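Local coordinates for bifunctional protein PutA (Bdellovibrio bacteriovorus, PDB 5UR2) that probably oxidises L-proline to L-glutamate in two steps, pairing a flavin-dependent proline dehydrogenase with an NAD-dependent glutamate semialdehyde dehydrogenase, at residues 127-140 with 169-183. Numbering follows the deposited sequence.
Sequences LPVLKKARKNKMTF and LAKDAEKWDEVPQID
Arg134 leaves its helix with CG anti to the carbonyl carbon (chi1 -77°) and bends at chi3 (56°), which carries its guanidinium in between Trp176 and Ile182. Trp176, also with CG anti to its carbonyl carbon, turns its indole back toward helix 127-135. Arg134 grips Asp183 end-on through two nearly straight bonds. Arg134 NH1 reaches Asp183 OD1 at 3.0 Å. Arg134 NH2 reaches Asp183 OD2 at 2.8 Å. Both use syn lone pairs, and the two planes lie 6° apart. A third, weak bond runs from Arg134 NH2 to Asp177 O, near the guanidinium plane. Trp176 CE3 lies over one guanidinium face and Ile182 CD1 over the other. Asp183 OD2 also accepts the backbone N of Val179, the N-cap residue of helix 180-183.

A second polar knot sits beside Leu127. Asp172 OD2 takes Lys131 NZ at 2.8 Å on its syn lone pair. Trp176 NE1 comes to Asp172 OD2 at 3.0 Å on the anti side, tilted out of the carboxylate plane. Trp176 CH2 meets the edge of the Phe140 ring, 3.8 Å from Phe140 CE2. Ile182 CG2 packs against Lys137 O, where a Schellman motif ends the helix, and its CB rests on Thr139.

The contact ties the helix before the first strand of the proline dehydrogenase barrel to the end of helix 152-173, the loop after it and the short helix 180-183. Strand 400-406 flanks Thr139 and closes the barrel. The paired bonds and covered faces fix the rotation of the Arg134 guanidinium. Both Arg134 and Asp183 are buried, and Asp183 probably balances the charge of the guanidinium.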
loop_
_atom_site.group_PDB
_atom_site.type_symbol
_atom_site.label_atom_id
_atom_site.label_comp_id
_atom_site.label_asym_id
_atom_site.label_seq_id
_atom_site.Cartn_x
_atom_site.Cartn_y
_atom_site.Cartn_z
ATOM N N LEU B 127 55.815 -15.405 27.177
ATOM C CA LEU B 127 56.899 -14.961 28.052
ATOM C C LEU B 127 58.151 -14.503 27.310
ATOM O O LEU B 127 58.644 -13.402 27.609
ATOM C CB LEU B 127 57.221 -16.074 29.055
ATOM C CG LEU B 127 58.346 -15.669 30.008
ATOM C CD1 LEU B 127 57.957 -14.444 30.853
ATOM C CD2 LEU B 127 58.759 -16.846 30.880
ATOM N N PRO B 128 58.719 -15.260 26.368
ATOM C CA PRO B 128 59.913 -14.747 25.677
ATOM C C PRO B 128 59.654 -13.468 24.899
ATOM O O PRO B 128 60.556 -12.632 24.785
ATOM C CB PRO B 128 60.311 -15.905 24.748
ATOM C CG PRO B 128 59.057 -16.698 24.563
ATOM C CD PRO B 128 58.331 -16.593 25.874
ATOM N N VAL B 129 58.438 -13.273 24.390
ATOM C CA VAL B 129 58.123 -12.029 23.697
ATOM C C VAL B 129 58.172 -10.851 24.662
ATOM O O VAL B 129 58.695 -9.783 24.327
ATOM C CB VAL B 129 56.758 -12.153 22.994
ATOM C CG1 VAL B 129 56.330 -10.823 22.392
ATOM C CG2 VAL B 129 56.837 -13.209 21.920
ATOM N N LEU B 130 57.631 -11.031 25.873
ATOM C CA LEU B 130 57.665 -9.985 26.889
ATOM C C LEU B 130 59.095 -9.649 27.292
ATOM O O LEU B 130 59.432 -8.476 27.505
ATOM C CB LEU B 130 56.877 -10.431 28.121
ATOM C CG LEU B 130 55.427 -10.885 27.960
ATOM C CD1 LEU B 130 54.853 -11.202 29.334
ATOM C CD2 LEU B 130 54.583 -9.848 27.235
ATOM N N LYS B 131 59.943 -10.670 27.435
ATOM C CA LYS B 131 61.318 -10.426 27.848
ATOM C C LYS B 131 62.110 -9.768 26.731
ATOM O O LYS B 131 62.975 -8.925 26.992
ATOM C CB LYS B 131 61.970 -11.732 28.299
ATOM C CG LYS B 131 61.538 -12.184 29.696
ATOM C CD LYS B 131 61.954 -13.623 29.942
ATOM C CE LYS B 131 62.281 -13.884 31.409
ATOM N NZ LYS B 131 62.449 -15.333 31.709
ATOM N N LYS B 132 61.832 -10.147 25.480
ATOM C CA LYS B 132 62.474 -9.487 24.346
ATOM C C LYS B 132 62.077 -8.019 24.277
ATOM O O LYS B 132 62.916 -7.149 24.014
ATOM C CB LYS B 132 62.116 -10.210 23.046
ATOM C CG LYS B 132 62.585 -9.505 21.786
ATOM C CD LYS B 132 62.745 -10.492 20.639
ATOM C CE LYS B 132 61.943 -10.073 19.421
ATOM N NZ LYS B 132 62.336 -10.876 18.235
ATOM N N ALA B 133 60.798 -7.722 24.526
ATOM C CA ALA B 133 60.371 -6.329 24.572
ATOM C C ALA B 133 61.121 -5.572 25.665
ATOM O O ALA B 133 61.527 -4.418 25.470
ATOM C CB ALA B 133 58.860 -6.248 24.783
ATOM N N ARG B 134 61.334 -6.217 26.815
ATOM C CA ARG B 134 62.080 -5.575 27.888
ATOM C C ARG B 134 63.503 -5.225 27.453
ATOM O O ARG B 134 63.979 -4.111 27.708
ATOM C CB ARG B 134 62.086 -6.481 29.120
ATOM C CG ARG B 134 60.773 -6.476 29.915
ATOM C CD ARG B 134 60.877 -7.360 31.162
ATOM N NE ARG B 134 61.992 -6.947 32.010
ATOM C CZ ARG B 134 61.932 -5.959 32.899
ATOM N NH1 ARG B 134 60.800 -5.280 33.063
ATOM N NH2 ARG B 134 63.005 -5.651 33.624
ATOM N N LYS B 135 64.177 -6.136 26.746
ATOM C CA LYS B 135 65.527 -5.844 26.264
ATOM C C LYS B 135 65.551 -4.645 25.326
ATOM O O LYS B 135 66.580 -3.970 25.225
ATOM C CB LYS B 135 66.128 -7.067 25.562
ATOM N N ASN B 136 64.433 -4.344 24.665
ATOM C CA ASN B 136 64.327 -3.179 23.805
ATOM C C ASN B 136 63.687 -1.990 24.516
ATOM O O ASN B 136 63.107 -1.126 23.854
ATOM C CB ASN B 136 63.577 -3.533 22.518
ATOM C CG ASN B 136 64.441 -4.352 21.554
ATOM O OD1 ASN B 136 64.627 -5.553 21.742
ATOM N ND2 ASN B 136 64.995 -3.693 20.536
ATOM N N LYS B 137 63.762 -1.956 25.854
ATOM C CA LYS B 137 63.337 -0.816 26.678
ATOM C C LYS B 137 61.833 -0.563 26.634
ATOM O O LYS B 137 61.402 0.584 26.709
ATOM C CB LYS B 137 64.067 0.471 26.288
ATOM C CG LYS B 137 65.572 0.436 26.226
ATOM C CD LYS B 137 66.159 -0.056 27.518
ATOM C CE LYS B 137 67.560 0.497 27.656
ATOM N NZ LYS B 137 67.483 1.987 27.812
ATOM N N MET B 138 61.034 -1.623 26.561
ATOM C CA MET B 138 59.580 -1.518 26.604
ATOM C C MET B 138 59.034 -2.507 27.619
ATOM O O MET B 138 59.495 -3.654 27.683
ATOM C CB MET B 138 58.939 -1.824 25.228
ATOM C CG MET B 138 59.253 -0.835 24.114
ATOM S SD MET B 138 58.367 -1.184 22.573
ATOM C CE MET B 138 59.065 -2.754 22.066
ATOM N N THR B 139 58.032 -2.082 28.386
ATOM C CA THR B 139 57.363 -3.006 29.287
ATOM C C THR B 139 56.020 -3.407 28.672
ATOM O O THR B 139 55.780 -3.187 27.479
ATOM C CB THR B 139 57.243 -2.393 30.696
ATOM O OG1 THR B 139 56.556 -3.308 31.560
ATOM C CG2 THR B 139 56.502 -1.074 30.668
ATOM N N PHE B 140 55.130 -3.984 29.479
ATOM C CA PHE B 140 53.965 -4.660 28.936
ATOM C C PHE B 140 52.831 -4.609 29.947
ATOM O O PHE B 140 53.045 -4.366 31.136
ATOM C CB PHE B 140 54.293 -6.124 28.592
ATOM C CG PHE B 140 54.637 -6.973 29.802
ATOM C CD1 PHE B 140 53.626 -7.570 30.570
ATOM C CD2 PHE B 140 55.959 -7.153 30.192
ATOM C CE1 PHE B 140 53.940 -8.339 31.689
ATOM C CE2 PHE B 140 56.284 -7.920 31.310
ATOM C CZ PHE B 140 55.285 -8.517 32.056
ATOM N N LEU B 169 53.675 -15.223 36.500
ATOM C CA LEU B 169 54.483 -14.127 35.955
ATOM C C LEU B 169 55.286 -13.419 37.044
ATOM O O LEU B 169 56.455 -13.068 36.831
ATOM C CB LEU B 169 53.611 -13.126 35.203
ATOM C CG LEU B 169 53.840 -13.052 33.698
ATOM C CD1 LEU B 169 53.042 -11.908 33.078
ATOM C CD2 LEU B 169 55.325 -12.884 33.421
ATOM N N ALA B 170 54.674 -13.175 38.206
ATOM C CA ALA B 170 55.438 -12.603 39.312
ATOM C C ALA B 170 56.617 -13.503 39.678
ATOM O O ALA B 170 57.735 -13.016 39.900
ATOM C CB ALA B 170 54.536 -12.378 40.530
ATOM N N LYS B 171 56.393 -14.821 39.686
ATOM C CA LYS B 171 57.453 -15.762 40.034
ATOM C C LYS B 171 58.609 -15.689 39.041
ATOM O O LYS B 171 59.776 -15.638 39.438
ATOM C CB LYS B 171 56.892 -17.182 40.115
ATOM C CG LYS B 171 57.943 -18.257 40.467
ATOM C CD LYS B 171 58.665 -17.969 41.790
ATOM C CE LYS B 171 57.710 -17.965 42.984
ATOM N NZ LYS B 171 58.395 -17.521 44.240
ATOM N N ASP B 172 58.308 -15.687 37.742
ATOM C CA ASP B 172 59.386 -15.597 36.761
ATOM C C ASP B 172 60.096 -14.246 36.842
ATOM O O ASP B 172 61.320 -14.171 36.670
ATOM C CB ASP B 172 58.847 -15.854 35.353
ATOM C CG ASP B 172 59.949 -16.157 34.354
ATOM O OD1 ASP B 172 60.398 -17.325 34.307
ATOM O OD2 ASP B 172 60.363 -15.245 33.611
ATOM N N ALA B 173 59.356 -13.168 37.111
ATOM C CA ALA B 173 59.972 -11.847 37.157
ATOM C C ALA B 173 60.922 -11.662 38.335
ATOM O O ALA B 173 61.693 -10.695 38.342
ATOM C CB ALA B 173 58.895 -10.769 37.183
ATOM N N GLU B 174 60.916 -12.568 39.310
ATOM C CA GLU B 174 61.896 -12.468 40.390
ATOM C C GLU B 174 63.330 -12.506 39.862
ATOM O O GLU B 174 64.232 -11.940 40.487
ATOM C CB GLU B 174 61.681 -13.588 41.413
ATOM C CG GLU B 174 60.390 -13.452 42.213
ATOM C CD GLU B 174 60.156 -14.624 43.138
ATOM O OE1 GLU B 174 61.076 -15.445 43.307
ATOM O OE2 GLU B 174 59.045 -14.739 43.689
ATOM N N LYS B 175 63.564 -13.149 38.719
ATOM C CA LYS B 175 64.918 -13.265 38.189
ATOM C C LYS B 175 65.272 -12.169 37.188
ATOM O O LYS B 175 66.415 -12.128 36.721
ATOM C CB LYS B 175 65.113 -14.647 37.540
ATOM N N TRP B 176 64.350 -11.257 36.882
ATOM C CA TRP B 176 64.589 -10.247 35.856
ATOM C C TRP B 176 65.519 -9.154 36.377
ATOM O O TRP B 176 65.373 -8.685 37.510
ATOM C CB TRP B 176 63.269 -9.614 35.413
ATOM C CG TRP B 176 62.275 -10.558 34.786
ATOM C CD1 TRP B 176 62.449 -11.895 34.513
ATOM C CD2 TRP B 176 60.942 -10.236 34.369
ATOM N NE1 TRP B 176 61.306 -12.415 33.945
ATOM C CE2 TRP B 176 60.369 -11.419 33.840
ATOM C CE3 TRP B 176 60.176 -9.063 34.388
ATOM C CZ2 TRP B 176 59.063 -11.464 33.352
ATOM C CZ3 TRP B 176 58.878 -9.106 33.891
ATOM C CH2 TRP B 176 58.337 -10.302 33.377
ATOM N N ASP B 177 66.489 -8.762 35.552
ATOM C CA ASP B 177 67.315 -7.607 35.872
ATOM C C ASP B 177 66.500 -6.321 35.728
ATOM O O ASP B 177 65.525 -6.262 34.973
ATOM C CB ASP B 177 68.543 -7.549 34.968
ATOM C CG ASP B 177 69.454 -8.750 35.135
ATOM O OD1 ASP B 177 69.248 -9.540 36.084
ATOM O OD2 ASP B 177 70.389 -8.892 34.320
ATOM N N GLU B 178 66.915 -5.277 36.452
ATOM C CA GLU B 178 66.205 -4.003 36.413
ATOM C C GLU B 178 66.565 -3.195 35.169
ATOM O O GLU B 178 67.747 -3.026 34.842
ATOM C CB GLU B 178 66.509 -3.164 37.656
ATOM C CG GLU B 178 65.475 -2.063 37.874
ATOM C CD GLU B 178 65.985 -0.902 38.719
ATOM O OE1 GLU B 178 67.159 -0.503 38.542
ATOM O OE2 GLU B 178 65.200 -0.361 39.530
ATOM N N VAL B 179 65.542 -2.681 34.492
ATOM C CA VAL B 179 65.693 -1.768 33.367
ATOM C C VAL B 179 65.051 -0.440 33.745
ATOM O O VAL B 179 63.840 -0.260 33.602
ATOM C CB VAL B 179 65.068 -2.339 32.083
ATOM C CG1 VAL B 179 65.320 -1.384 30.933
ATOM C CG2 VAL B 179 65.647 -3.725 31.776
ATOM N N PRO B 180 65.846 0.524 34.226
ATOM C CA PRO B 180 65.271 1.709 34.898
ATOM C C PRO B 180 64.321 2.520 34.040
ATOM O O PRO B 180 63.403 3.147 34.590
ATOM C CB PRO B 180 66.506 2.524 35.300
ATOM C CG PRO B 180 67.623 1.549 35.326
ATOM C CD PRO B 180 67.314 0.475 34.330
ATOM N N GLN B 181 64.534 2.568 32.717
ATOM C CA GLN B 181 63.611 3.313 31.866
ATOM C C GLN B 181 62.186 2.773 31.985
ATOM O O GLN B 181 61.223 3.539 31.865
ATOM C CB GLN B 181 64.082 3.285 30.405
ATOM C CG GLN B 181 63.195 4.109 29.465
ATOM C CD GLN B 181 63.762 4.290 28.063
ATOM O OE1 GLN B 181 64.904 3.913 27.784
ATOM N NE2 GLN B 181 62.933 4.816 27.153
ATOM N N ILE B 182 62.027 1.477 32.255
ATOM C CA ILE B 182 60.705 0.872 32.358
ATOM C C ILE B 182 60.356 0.424 33.772
ATOM O O ILE B 182 59.164 0.279 34.075
ATOM C CB ILE B 182 60.557 -0.318 31.391
ATOM C CG1 ILE B 182 61.557 -1.417 31.761
ATOM C CG2 ILE B 182 60.733 0.148 29.953
ATOM C CD1 ILE B 182 61.507 -2.657 30.865
ATOM N N ASP B 183 61.341 0.222 34.650
ATOM C CA ASP B 183 61.092 -0.350 35.968
ATOM C C ASP B 183 61.085 0.699 37.072
ATOM O O ASP B 183 60.980 0.337 38.247
ATOM C CB ASP B 183 62.146 -1.422 36.302
ATOM C CG ASP B 183 62.107 -2.617 35.351
ATOM O OD1 ASP B 183 61.071 -2.839 34.700
ATOM O OD2 ASP B 183 63.118 -3.347 35.263
#